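Local coordinates for protein aldehyde dehydrogenase (Staphylococcus aureus, PDB 6K10) that oxidises the carotenoid aldehyde 4,4'-diaponeurosporen-4-al to 4,4'-diaponeurosporenoic acid with NAD+ during staphyloxanthin biosynthesis, at residues Ala43-Glu48 / Ile73-Ile78; Thr182-Pro187 / Tyr204-Glu209; Arg300-Leu305 / Arg323-Thr328; Arg367-Ser372 / Glu389-Gly394. The protein carries 1 engineered substitution. One frame throughout, in Å; residues are numbered along the deposited sequence.

Two of the four contacts belong to the helices around the NAD-binding (Rossmann-like) sheet, and two to the mixed sheet of the catalytic domain. Interactions 1 and 2 form the first pair, with centres 31 Å apart; interactions 3 and 4, centres 26 Å apart, form the second. Interaction 4 bears on chemistry: the side chain of L371 lies about 3 Å from that of S251, an engineered residue at the predicted catalytic position, and about 4 Å from that of E217, also predicted to be catalytic. The other three are structural packing away from those sites. Interactions 1, 2 and 4 also touch the second subunit, whereas 300-305 / 323-328 meets no other chain.

Interaction 1. Residues Ala43-Glu48 / Ile73-Ile78; sequences AIKSYE and ITLKSI
I44 carries this contact, pushing from the last turns of helix 30-46 into the side of helix 63-89. Its CG1 branch stands anti to the carbonyl carbon (chi1 -65°) and continues extended, so that CD1 leads. That methyl meets CD1 of I78 tip to tip at 3.6 Å, and it crosses T74 at about a right angle, with I44 CD1 3.8 Å from T74 CG2. The other branch works separately: I44 CG2, anti to the backbone N, rests 3.9 Å from L75 CD2 as the two side chains slide past each other in opposite directions. All four of these residues are buried, and the closest contacts here are all methyl to methyl. The T74 hydroxyl is bonded to E70 O and Q126 OE1, and its methyl faces I44.

The solvent side is looser. K45, exposed and extended beyond CG, crosses L75 obliquely; its CE lies 4.1 Å from L75 CD2, a single loose aliphatic contact. E48 does not join the packing but hydrogen-bonds Y67 OH through OE1 and forms a salt bridge through OE2 to K461 of the second subunit.

This is plain helix-helix packing within an all-helical layer. Helix 151-164 lies against A43 of helix 30-46 and against Y47, which follows that helix's end, while helix 126-138 packs on T74, S77 and I78 of helix 63-89.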
loop_
_atom_site.group_PDB
_atom_site.type_symbol
_atom_site.label_atom_id
_atom_site.label_comp_id
_atom_site.label_asym_id
_atom_site.label_seq_id
_atom_site.Cartn_x
_atom_site.Cartn_y
_atom_site.Cartn_z
ATOM N N ALA A 43 10.405 6.345 28.690
ATOM C CA ALA A 43 9.436 7.402 28.939
ATOM C C ALA A 43 8.070 6.833 29.316
ATOM O O ALA A 43 7.413 7.341 30.233
ATOM C CB ALA A 43 9.359 8.292 27.703
ATOM N N ILE A 44 7.629 5.775 28.629
ATOM C CA ILE A 44 6.341 5.160 28.948
ATOM C C ILE A 44 6.367 4.563 30.351
ATOM O O ILE A 44 5.387 4.656 31.101
ATOM C CB ILE A 44 5.977 4.107 27.884
ATOM C CG1 ILE A 44 5.752 4.785 26.533
ATOM C CG2 ILE A 44 4.744 3.307 28.302
ATOM C CD1 ILE A 44 5.547 3.822 25.391
ATOM N N LYS A 45 7.490 3.951 30.730
ATOM C CA LYS A 45 7.605 3.384 32.070
ATOM C C LYS A 45 7.558 4.473 33.133
ATOM O O LYS A 45 6.909 4.308 34.173
ATOM C CB LYS A 45 8.896 2.577 32.188
ATOM C CG LYS A 45 8.893 1.288 31.391
ATOM C CD LYS A 45 10.294 0.716 31.284
ATOM C CE LYS A 45 10.399 -0.277 30.139
ATOM N NZ LYS A 45 11.533 -1.223 30.322
ATOM N N SER A 46 8.242 5.593 32.890
ATOM C CA SER A 46 8.224 6.694 33.846
ATOM C C SER A 46 6.818 7.246 34.034
ATOM O O SER A 46 6.471 7.706 35.129
ATOM C CB SER A 46 9.171 7.800 33.382
ATOM O OG SER A 46 10.454 7.274 33.089
ATOM N N TYR A 47 5.995 7.195 32.991
ATOM C CA TYR A 47 4.648 7.746 33.013
ATOM C C TYR A 47 3.576 6.682 33.187
ATOM O O TYR A 47 2.391 6.990 33.030
ATOM C CB TYR A 47 4.392 8.520 31.725
ATOM C CG TYR A 47 4.911 9.933 31.730
ATOM C CD1 TYR A 47 6.268 10.190 31.615
ATOM C CD2 TYR A 47 4.043 11.012 31.791
ATOM C CE1 TYR A 47 6.751 11.480 31.589
ATOM C CE2 TYR A 47 4.514 12.305 31.768
ATOM C CZ TYR A 47 5.869 12.533 31.668
ATOM O OH TYR A 47 6.339 13.825 31.643
ATOM N N GLU A 48 3.963 5.442 33.501
ATOM C CA GLU A 48 3.006 4.339 33.531
ATOM C C GLU A 48 1.819 4.646 34.439
ATOM O O GLU A 48 0.664 4.403 34.073
ATOM C CB GLU A 48 3.701 3.054 33.983
ATOM C CG GLU A 48 2.768 1.859 34.056
ATOM C CD GLU A 48 3.424 0.641 34.674
ATOM O OE1 GLU A 48 4.361 0.095 34.056
ATOM O OE2 GLU A 48 3.002 0.231 35.775
ATOM N N ILE A 73 1.351 -3.940 25.736
ATOM C CA ILE A 73 1.517 -4.333 24.343
ATOM C C ILE A 73 2.421 -3.349 23.609
ATOM O O ILE A 73 3.152 -3.734 22.688
ATOM C CB ILE A 73 0.136 -4.468 23.673
ATOM C CG1 ILE A 73 0.266 -5.016 22.252
ATOM C CG2 ILE A 73 -0.603 -3.138 23.674
ATOM C CD1 ILE A 73 -0.996 -5.678 21.752
ATOM N N THR A 74 2.406 -2.075 24.012
ATOM C CA THR A 74 3.283 -1.086 23.394
ATOM C C THR A 74 4.730 -1.297 23.820
ATOM O O THR A 74 5.642 -1.277 22.986
ATOM C CB THR A 74 2.813 0.324 23.751
ATOM O OG1 THR A 74 1.487 0.524 23.246
ATOM C CG2 THR A 74 3.743 1.376 23.155
ATOM N N LEU A 75 4.958 -1.502 25.120
ATOM C CA LEU A 75 6.305 -1.782 25.605
ATOM C C LEU A 75 6.887 -3.012 24.922
ATOM O O LEU A 75 8.053 -3.016 24.510
ATOM C CB LEU A 75 6.284 -1.973 27.122
ATOM C CG LEU A 75 6.018 -0.721 27.959
ATOM C CD1 LEU A 75 5.940 -1.085 29.430
ATOM C CD2 LEU A 75 7.102 0.317 27.718
ATOM N N LYS A 76 6.079 -4.065 24.790
ATOM C CA LYS A 76 6.534 -5.269 24.102
ATOM C C LYS A 76 6.876 -4.976 22.646
ATOM O O LYS A 76 7.865 -5.497 22.116
ATOM C CB LYS A 76 5.462 -6.354 24.197
ATOM C CG LYS A 76 5.928 -7.731 23.764
ATOM N N SER A 77 6.074 -4.139 21.983
ATOM C CA SER A 77 6.334 -3.820 20.582
ATOM C C SER A 77 7.609 -2.998 20.423
ATOM O O SER A 77 8.384 -3.227 19.486
ATOM C CB SER A 77 5.136 -3.083 19.982
ATOM O OG SER A 77 5.335 -2.821 18.605
ATOM N N ILE A 78 7.840 -2.032 21.319
ATOM C CA ILE A 78 9.081 -1.260 21.282
ATOM C C ILE A 78 10.277 -2.185 21.419
ATOM O O ILE A 78 11.256 -2.087 20.668
ATOM C CB ILE A 78 9.090 -0.187 22.387
ATOM C CG1 ILE A 78 7.986 0.843 22.170
ATOM C CG2 ILE A 78 10.452 0.498 22.451
ATOM C CD1 ILE A 78 7.731 1.718 23.376
#

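Interaction 2. Residues Thr182-Pro187 / Tyr204-Glu209; sequences TLIHLP and YQAASE
Just past helix 177-184, the backbone comes close to helix 197-209, with H185 CA only 5.7 Å from A206 CA. Both helices belong to the beta-alpha-beta crossovers of the Rossmann-like NAD-binding domain, and strand 190-194 lies between them in sequence. The close approach falls at a small residue, A206, whose CB points toward the other segment and which has the largest share of the contact of any residue. From one direction it meets I184, whose CG1 is 3.7 Å from A206 CB. There CG1 sits in the crowded position between backbone N and carbonyl carbon (chi1 58°), which brings CG1 and CD1 round to the alanine. I184 O also leans on that methyl, 3.6 Å from A206 CB.

The exposed H185 brings its ring obliquely to the same methyl, with CE1 3.7 Å from A206 CB. Its ND1 and E209 OE1 are not in direct contact, and a water bridges them; the nearby carboxylate may favour a protonated imidazole. Away from this contact, I184 packs on L116 and I118 of strand 104-118, and the far side of helix 197-209 meets the second subunit through Y204 and S208.

The bridging water lies in the plane of the H185 ring at its edge, 2.8 Å from H185 ND1, and donates to A206 O at 2.6 Å and to E209 OE1 at 2.9 Å.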
loop_
_atom_site.group_PDB
_atom_site.type_symbol
_atom_site.label_atom_id
_atom_site.label_comp_id
_atom_site.label_asym_id
_atom_site.label_seq_id
_atom_site.Cartn_x
_atom_site.Cartn_y
_atom_site.Cartn_z
ATOM N N THR A 182 -6.349 21.186 9.611
ATOM C CA THR A 182 -5.110 21.884 9.286
ATOM C C THR A 182 -4.003 20.904 8.920
ATOM O O THR A 182 -3.213 21.161 8.003
ATOM C CB THR A 182 -4.681 22.757 10.465
ATOM O OG1 THR A 182 -5.732 23.676 10.783
ATOM C CG2 THR A 182 -3.421 23.535 10.124
ATOM N N LEU A 183 -3.940 19.768 9.615
ATOM C CA LEU A 183 -2.838 18.834 9.413
ATOM C C LEU A 183 -2.971 18.073 8.098
ATOM O O LEU A 183 -1.977 17.885 7.386
ATOM C CB LEU A 183 -2.758 17.865 10.592
ATOM C CG LEU A 183 -2.216 18.468 11.888
ATOM C CD1 LEU A 183 -2.617 17.627 13.086
ATOM C CD2 LEU A 183 -0.704 18.578 11.800
ATOM N N ILE A 184 -4.183 17.628 7.753
ATOM C CA ILE A 184 -4.355 16.778 6.578
ATOM C C ILE A 184 -4.206 17.528 5.264
ATOM O O ILE A 184 -4.062 16.890 4.215
ATOM C CB ILE A 184 -5.719 16.060 6.609
ATOM C CG1 ILE A 184 -6.868 17.066 6.689
ATOM C CG2 ILE A 184 -5.777 15.076 7.769
ATOM C CD1 ILE A 184 -8.238 16.413 6.726
ATOM N N HIS A 185 -4.238 18.858 5.286
ATOM C CA HIS A 185 -4.007 19.653 4.087
ATOM C C HIS A 185 -2.542 20.014 3.893
ATOM O O HIS A 185 -2.202 20.637 2.882
ATOM C CB HIS A 185 -4.854 20.928 4.124
ATOM C CG HIS A 185 -6.318 20.681 3.939
ATOM N ND1 HIS A 185 -6.828 20.028 2.839
ATOM C CD2 HIS A 185 -7.381 20.999 4.715
ATOM C CE1 HIS A 185 -8.143 19.951 2.945
ATOM N NE2 HIS A 185 -8.504 20.534 4.074
ATOM N N LEU A 186 -1.671 19.642 4.836
ATOM C CA LEU A 186 -0.239 19.851 4.705
ATOM C C LEU A 186 0.399 18.684 3.957
ATOM O O LEU A 186 -0.041 17.537 4.092
ATOM C CB LEU A 186 0.404 19.998 6.081
ATOM C CG LEU A 186 -0.025 21.240 6.864
ATOM C CD1 LEU A 186 0.585 21.247 8.257
ATOM C CD2 LEU A 186 0.356 22.498 6.100
ATOM N N PRO A 187 1.454 18.946 3.146
ATOM C CA PRO A 187 2.049 17.882 2.317
ATOM C C PRO A 187 2.941 16.938 3.117
ATOM O O PRO A 187 4.151 16.830 2.886
ATOM C CB PRO A 187 2.828 18.687 1.270
ATOM C CG PRO A 187 3.267 19.899 2.011
ATOM C CD PRO A 187 2.131 20.240 2.950
ATOM N N TYR A 204 -8.706 11.172 3.586
ATOM C CA TYR A 204 -8.217 10.558 2.361
ATOM C C TYR A 204 -8.503 11.404 1.127
ATOM O O TYR A 204 -7.770 11.301 0.138
ATOM C CB TYR A 204 -8.818 9.155 2.252
ATOM C CG TYR A 204 -8.341 8.320 1.095
ATOM C CD1 TYR A 204 -6.995 8.048 0.928
ATOM C CD2 TYR A 204 -9.243 7.691 0.251
ATOM C CE1 TYR A 204 -6.549 7.250 -0.108
ATOM C CE2 TYR A 204 -8.809 6.879 -0.780
ATOM C CZ TYR A 204 -7.460 6.665 -0.956
ATOM O OH TYR A 204 -7.028 5.857 -1.984
ATOM N N GLN A 205 -9.531 12.254 1.167
ATOM C CA GLN A 205 -9.715 13.231 0.099
ATOM C C GLN A 205 -8.697 14.359 0.209
ATOM O O GLN A 205 -8.169 14.828 -0.806
ATOM C CB GLN A 205 -11.139 13.785 0.134
ATOM C CG GLN A 205 -12.206 12.766 -0.239
ATOM C CD GLN A 205 -13.612 13.272 0.022
ATOM O OE1 GLN A 205 -14.329 12.739 0.869
ATOM N NE2 GLN A 205 -14.013 14.308 -0.705
ATOM N N ALA A 206 -8.405 14.804 1.435
ATOM C CA ALA A 206 -7.408 15.850 1.633
ATOM C C ALA A 206 -6.028 15.376 1.199
ATOM O O ALA A 206 -5.295 16.097 0.511
ATOM C CB ALA A 206 -7.391 16.285 3.098
ATOM N N ALA A 207 -5.659 14.157 1.597
ATOM C CA ALA A 207 -4.367 13.605 1.205
ATOM C C ALA A 207 -4.269 13.440 -0.304
ATOM O O ALA A 207 -3.195 13.628 -0.886
ATOM C CB ALA A 207 -4.139 12.267 1.905
ATOM N N SER A 208 -5.381 13.089 -0.956
ATOM C CA SER A 208 -5.343 12.832 -2.392
ATOM C C SER A 208 -4.959 14.084 -3.167
ATOM O O SER A 208 -4.267 14.006 -4.189
ATOM C CB SER A 208 -6.691 12.294 -2.870
ATOM O OG SER A 208 -7.659 13.324 -2.939
ATOM N N GLU A 209 -5.395 15.248 -2.685
ATOM C CA GLU A 209 -5.044 16.517 -3.312
ATOM C C GLU A 209 -3.536 16.715 -3.394
ATOM O O GLU A 209 -3.038 17.327 -4.348
ATOM C CB GLU A 209 -5.692 17.649 -2.517
ATOM C CG GLU A 209 -5.385 19.048 -2.989
ATOM C CD GLU A 209 -6.343 20.056 -2.389
ATOM O OE1 GLU A 209 -7.032 19.701 -1.408
ATOM O OE2 GLU A 209 -6.403 21.198 -2.889
HETATM O O HOH W 1 -5.495 18.711 0.823
#

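Interaction 3. Residues Arg300-Leu305 / Arg323-Thr328; sequences RLTSLL and RYIEPT
T328 OG1 is held by two hydrogen bonds: it donates to E326 O at 2.8 Å, two residues back in its own strand, and it is bonded by the backbone N of G316. The hydroxyl approaches E326 O from well above the carbonyl plane, 44° out of it, rather than along a lone pair. These bonds fix the threonine's rotation. With OG1 anti to its own carbonyl carbon (chi1 -56°), CG2 is anti to the backbone N and meets the helix, 3.7 Å from L305 CD2.

I325 buries the most surface; its side chain points toward helix 295-307 from strand 324-330. Its extended CG1 branch brings CD1 to 3.4 Å from L301 CB, tighter than usual for two carbons. The same methyl is 3.9 Å from T302 CG2, so it is wedged against two successive helical residues. I325 CG2, anti to the backbone N, slides past L305 in the opposite direction, with L305 CD1 4.1 Å away. L305 thus splits its two methyls between the strand residues I325 and T328.

One face of the R300 guanidinium lies over L301 CG, while R300 NH2 forms a salt bridge with E342. At the start of the strand, R323 takes a left-handed helical backbone as part of a G1 beta bulge opposite strand 318-319.

Helix and strand meet here almost entirely through carbon: T328 OG1 is satisfied by E326 O of its own segment and by G316 N, and R300 by E342 and other partners beyond the contact, which leaves a largely buried apolar seam on one side of the catalytic-domain sheet.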
loop_
_atom_site.group_PDB
_atom_site.type_symbol
_atom_site.label_atom_id
_atom_site.label_comp_id
_atom_site.label_asym_id
_atom_site.label_seq_id
_atom_site.Cartn_x
_atom_site.Cartn_y
_atom_site.Cartn_z
ATOM N N ARG A 300 -25.888 8.421 22.335
ATOM C CA ARG A 300 -26.029 7.644 21.109
ATOM C C ARG A 300 -26.423 6.207 21.422
ATOM O O ARG A 300 -27.280 5.625 20.746
ATOM C CB ARG A 300 -24.722 7.678 20.318
ATOM C CG ARG A 300 -24.738 6.845 19.051
ATOM C CD ARG A 300 -23.388 6.887 18.352
ATOM N NE ARG A 300 -22.326 6.282 19.152
ATOM C CZ ARG A 300 -22.126 4.972 19.266
ATOM N NH1 ARG A 300 -21.133 4.513 20.014
ATOM N NH2 ARG A 300 -22.922 4.119 18.634
ATOM N N LEU A 301 -25.823 5.627 22.460
ATOM C CA LEU A 301 -26.068 4.224 22.776
ATOM C C LEU A 301 -27.359 4.031 23.567
ATOM O O LEU A 301 -28.054 3.027 23.374
ATOM C CB LEU A 301 -24.873 3.649 23.536
ATOM C CG LEU A 301 -23.607 3.381 22.721
ATOM C CD1 LEU A 301 -22.396 3.255 23.632
ATOM C CD2 LEU A 301 -23.783 2.122 21.889
ATOM N N THR A 302 -27.703 4.966 24.461
ATOM C CA THR A 302 -28.982 4.850 25.157
ATOM C C THR A 302 -30.151 5.113 24.216
ATOM O O THR A 302 -31.244 4.573 24.422
ATOM C CB THR A 302 -29.048 5.799 26.358
ATOM O OG1 THR A 302 -28.953 7.158 25.916
ATOM C CG2 THR A 302 -27.927 5.501 27.343
ATOM N N SER A 303 -29.944 5.934 23.184
ATOM C CA SER A 303 -30.954 6.062 22.139
ATOM C C SER A 303 -31.171 4.728 21.435
ATOM O O SER A 303 -32.312 4.342 21.153
ATOM C CB SER A 303 -30.545 7.144 21.139
ATOM O OG SER A 303 -31.585 7.401 20.210
ATOM N N LEU A 304 -30.085 4.002 21.156
ATOM C CA LEU A 304 -30.213 2.677 20.558
ATOM C C LEU A 304 -30.894 1.703 21.512
ATOM O O LEU A 304 -31.706 0.873 21.084
ATOM C CB LEU A 304 -28.835 2.159 20.144
ATOM C CG LEU A 304 -28.232 2.848 18.916
ATOM C CD1 LEU A 304 -26.733 2.609 18.835
ATOM C CD2 LEU A 304 -28.916 2.352 17.652
ATOM N N LEU A 305 -30.572 1.782 22.808
ATOM C CA LEU A 305 -31.268 0.968 23.800
ATOM C C LEU A 305 -32.767 1.231 23.763
ATOM O O LEU A 305 -33.577 0.298 23.804
ATOM C CB LEU A 305 -30.725 1.255 25.202
ATOM C CG LEU A 305 -29.479 0.545 25.729
ATOM C CD1 LEU A 305 -29.175 1.035 27.138
ATOM C CD2 LEU A 305 -29.668 -0.963 25.718
ATOM N N ARG A 323 -21.526 7.486 32.994
ATOM C CA ARG A 323 -21.468 7.106 31.583
ATOM C C ARG A 323 -21.447 5.586 31.448
ATOM O O ARG A 323 -20.680 5.012 30.673
ATOM C CB ARG A 323 -20.277 7.759 30.880
ATOM C CG ARG A 323 -20.273 9.278 31.018
ATOM C CD ARG A 323 -19.330 9.949 30.035
ATOM N NE ARG A 323 -17.983 9.386 30.061
ATOM C CZ ARG A 323 -16.982 9.885 30.778
ATOM N NH1 ARG A 323 -15.788 9.312 30.740
ATOM N NH2 ARG A 323 -17.175 10.956 31.536
ATOM N N TYR A 324 -22.310 4.937 32.222
ATOM C CA TYR A 324 -22.351 3.487 32.340
ATOM C C TYR A 324 -23.470 2.917 31.485
ATOM O O TYR A 324 -24.592 3.435 31.493
ATOM C CB TYR A 324 -22.556 3.074 33.798
ATOM C CG TYR A 324 -22.960 1.629 33.974
ATOM C CD1 TYR A 324 -22.040 0.603 33.803
ATOM C CD2 TYR A 324 -24.265 1.290 34.310
ATOM C CE1 TYR A 324 -22.407 -0.719 33.963
ATOM C CE2 TYR A 324 -24.641 -0.030 34.474
ATOM C CZ TYR A 324 -23.707 -1.030 34.299
ATOM O OH TYR A 324 -24.070 -2.350 34.460
ATOM N N ILE A 325 -23.165 1.848 30.756
ATOM C CA ILE A 325 -24.166 1.078 30.030
ATOM C C ILE A 325 -23.894 -0.397 30.279
ATOM O O ILE A 325 -22.787 -0.883 30.014
ATOM C CB ILE A 325 -24.169 1.391 28.527
ATOM C CG1 ILE A 325 -24.563 2.852 28.315
ATOM C CG2 ILE A 325 -25.133 0.467 27.796
ATOM C CD1 ILE A 325 -24.744 3.229 26.893
ATOM N N GLU A 326 -24.897 -1.096 30.796
ATOM C CA GLU A 326 -24.768 -2.504 31.125
ATOM C C GLU A 326 -24.622 -3.342 29.855
ATOM O O GLU A 326 -25.179 -2.998 28.810
ATOM C CB GLU A 326 -25.996 -2.956 31.912
ATOM C CG GLU A 326 -25.924 -4.352 32.493
ATOM C CD GLU A 326 -27.217 -4.758 33.173
ATOM O OE1 GLU A 326 -27.197 -5.725 33.962
ATOM O OE2 GLU A 326 -28.254 -4.111 32.917
ATOM N N PRO A 327 -23.861 -4.437 29.913
ATOM C CA PRO A 327 -23.870 -5.395 28.804
ATOM C C PRO A 327 -25.291 -5.820 28.474
ATOM O O PRO A 327 -26.047 -6.255 29.345
ATOM C CB PRO A 327 -23.037 -6.560 29.345
ATOM C CG PRO A 327 -22.066 -5.904 30.253
ATOM C CD PRO A 327 -22.827 -4.769 30.910
ATOM N N THR A 328 -25.657 -5.684 27.202
ATOM C CA THR A 328 -27.038 -5.847 26.774
ATOM C C THR A 328 -27.108 -6.778 25.576
ATOM O O THR A 328 -26.367 -6.602 24.603
ATOM C CB THR A 328 -27.660 -4.493 26.420
ATOM O OG1 THR A 328 -27.552 -3.610 27.543
ATOM C CG2 THR A 328 -29.124 -4.658 26.046
#

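Interaction 4. Residues Arg367-Ser372 / Glu389-Gly394; sequences RPKPLS and ELSFGG
Two backbone hydrogen bonds tie the segments together. The straighter runs from G393 N to P370 O, 2.9 Å long with an angle of 164° at the hydrogen and the donor in the carbonyl plane. G394 N reaches L371 O at 3.0 Å, more bent at 145° and 26° above that carbonyl's plane. The next step is a CA-H...O contact, with S372 CA 2.9 Å from G394 O. Without a side chain, G393 can sit very close to its partner, its CA 3.2 Å from L371 O.

Outward from this seam come the side chains. F392 CB lies against P370, 3.3 Å from P370 O and 4.0 Å from P370 CD. Its ring, with CG in the crowded position between backbone N and carbonyl carbon, leads away to a cation-pi contact with K435 of the second subunit. K369 lies extended along S391, its CD 3.9 Å from S391 OG; that hydroxyl is bonded to E110 of the second subunit. S372 OG turns to S222, and L371 packs on S251, the engineered residue at the predicted catalytic position.

The contact therefore lies where two parallel strands of the catalytic-domain sheet begin. Segment 367-372 leads from helix 357-365 into strand 372-376; the other, 389-394, leads from helix 380-389 into strand 394-397, and G394 carries the sheet on into a strand of the second subunit.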
loop_
_atom_site.group_PDB
_atom_site.type_symbol
_atom_site.label_atom_id
_atom_site.label_comp_id
_atom_site.label_asym_id
_atom_site.label_seq_id
_atom_site.Cartn_x
_atom_site.Cartn_y
_atom_site.Cartn_z
ATOM N N ARG A 367 -23.563 -6.080 2.827
ATOM C CA ARG A 367 -23.102 -4.942 3.602
ATOM C C ARG A 367 -21.622 -4.684 3.343
ATOM O O ARG A 367 -20.926 -5.524 2.761
ATOM C CB ARG A 367 -23.365 -5.200 5.092
ATOM C CG ARG A 367 -24.848 -5.323 5.413
ATOM C CD ARG A 367 -25.097 -5.942 6.776
ATOM N NE ARG A 367 -26.495 -5.803 7.175
ATOM C CZ ARG A 367 -26.961 -4.829 7.952
ATOM N NH1 ARG A 367 -28.251 -4.786 8.257
ATOM N NH2 ARG A 367 -26.141 -3.901 8.426
ATOM N N PRO A 368 -21.108 -3.513 3.734
ATOM C CA PRO A 368 -19.689 -3.221 3.488
ATOM C C PRO A 368 -18.780 -4.247 4.145
ATOM O O PRO A 368 -19.096 -4.809 5.195
ATOM C CB PRO A 368 -19.498 -1.831 4.106
ATOM C CG PRO A 368 -20.849 -1.227 4.106
ATOM C CD PRO A 368 -21.808 -2.354 4.321
ATOM N N LYS A 369 -17.643 -4.491 3.503
ATOM C CA LYS A 369 -16.661 -5.434 4.019
ATOM C C LYS A 369 -16.199 -5.000 5.405
ATOM O O LYS A 369 -15.644 -3.900 5.549
ATOM C CB LYS A 369 -15.473 -5.538 3.068
ATOM C CG LYS A 369 -15.850 -5.985 1.665
ATOM C CD LYS A 369 -14.648 -5.991 0.738
ATOM C CE LYS A 369 -15.004 -6.570 -0.623
ATOM N NZ LYS A 369 -13.872 -6.451 -1.582
ATOM N N PRO A 370 -16.408 -5.808 6.437
ATOM C CA PRO A 370 -16.104 -5.368 7.799
ATOM C C PRO A 370 -14.633 -5.551 8.145
ATOM O O PRO A 370 -13.905 -6.324 7.520
ATOM C CB PRO A 370 -16.990 -6.273 8.660
ATOM C CG PRO A 370 -17.079 -7.538 7.870
ATOM C CD PRO A 370 -17.009 -7.155 6.409
ATOM N N LEU A 371 -14.208 -4.808 9.171
ATOM C CA LEU A 371 -12.825 -4.896 9.628
ATOM C C LEU A 371 -12.507 -6.285 10.155
ATOM O O LEU A 371 -11.394 -6.788 9.971
ATOM C CB LEU A 371 -12.557 -3.844 10.703
ATOM C CG LEU A 371 -11.136 -3.778 11.271
ATOM C CD1 LEU A 371 -10.094 -3.864 10.175
ATOM C CD2 LEU A 371 -10.958 -2.500 12.058
ATOM N N SER A 372 -13.468 -6.924 10.816
ATOM C CA SER A 372 -13.250 -8.271 11.309
ATOM C C SER A 372 -14.491 -9.117 11.077
ATOM O O SER A 372 -15.596 -8.607 10.889
ATOM C CB SER A 372 -12.856 -8.278 12.793
ATOM O OG SER A 372 -13.934 -7.892 13.617
ATOM N N GLU A 389 -15.277 -17.289 0.840
ATOM C CA GLU A 389 -16.348 -16.588 0.141
ATOM C C GLU A 389 -16.615 -15.181 0.658
ATOM O O GLU A 389 -17.193 -14.373 -0.079
ATOM C CB GLU A 389 -17.645 -17.400 0.208
ATOM C CG GLU A 389 -17.563 -18.733 -0.515
ATOM C CD GLU A 389 -18.828 -19.553 -0.372
ATOM O OE1 GLU A 389 -19.926 -18.958 -0.349
ATOM O OE2 GLU A 389 -18.722 -20.793 -0.278
ATOM N N LEU A 390 -16.222 -14.864 1.887
ATOM C CA LEU A 390 -16.451 -13.546 2.466
ATOM C C LEU A 390 -15.123 -12.832 2.661
ATOM O O LEU A 390 -14.196 -13.388 3.260
ATOM C CB LEU A 390 -17.187 -13.650 3.803
ATOM C CG LEU A 390 -18.631 -14.145 3.725
ATOM C CD1 LEU A 390 -19.184 -14.384 5.120
ATOM C CD2 LEU A 390 -19.491 -13.150 2.960
ATOM N N SER A 391 -15.038 -11.602 2.162
ATOM C CA SER A 391 -13.857 -10.770 2.332
ATOM C C SER A 391 -14.050 -9.827 3.511
ATOM O O SER A 391 -15.113 -9.221 3.675
ATOM C CB SER A 391 -13.553 -9.961 1.070
ATOM O OG SER A 391 -12.435 -9.113 1.284
ATOM N N PHE A 392 -13.010 -9.712 4.327
ATOM C CA PHE A 392 -13.021 -8.859 5.504
ATOM C C PHE A 392 -11.572 -8.590 5.872
ATOM O O PHE A 392 -10.655 -9.223 5.346
ATOM C CB PHE A 392 -13.793 -9.507 6.659
ATOM C CG PHE A 392 -13.410 -10.938 6.921
ATOM C CD1 PHE A 392 -14.032 -11.972 6.241
ATOM C CD2 PHE A 392 -12.430 -11.247 7.849
ATOM C CE1 PHE A 392 -13.683 -13.288 6.479
ATOM C CE2 PHE A 392 -12.076 -12.563 8.092
ATOM C CZ PHE A 392 -12.705 -13.583 7.406
ATOM N N GLY A 393 -11.372 -7.635 6.775
ATOM C CA GLY A 393 -10.024 -7.250 7.146
ATOM C C GLY A 393 -9.206 -8.401 7.695
ATOM O O GLY A 393 -8.167 -8.766 7.134
ATOM N N GLY A 394 -9.676 -8.977 8.793
ATOM C CA GLY A 394 -9.067 -10.148 9.402
ATOM C C GLY A 394 -10.049 -10.710 10.402
ATOM O O GLY A 394 -11.060 -10.085 10.713
#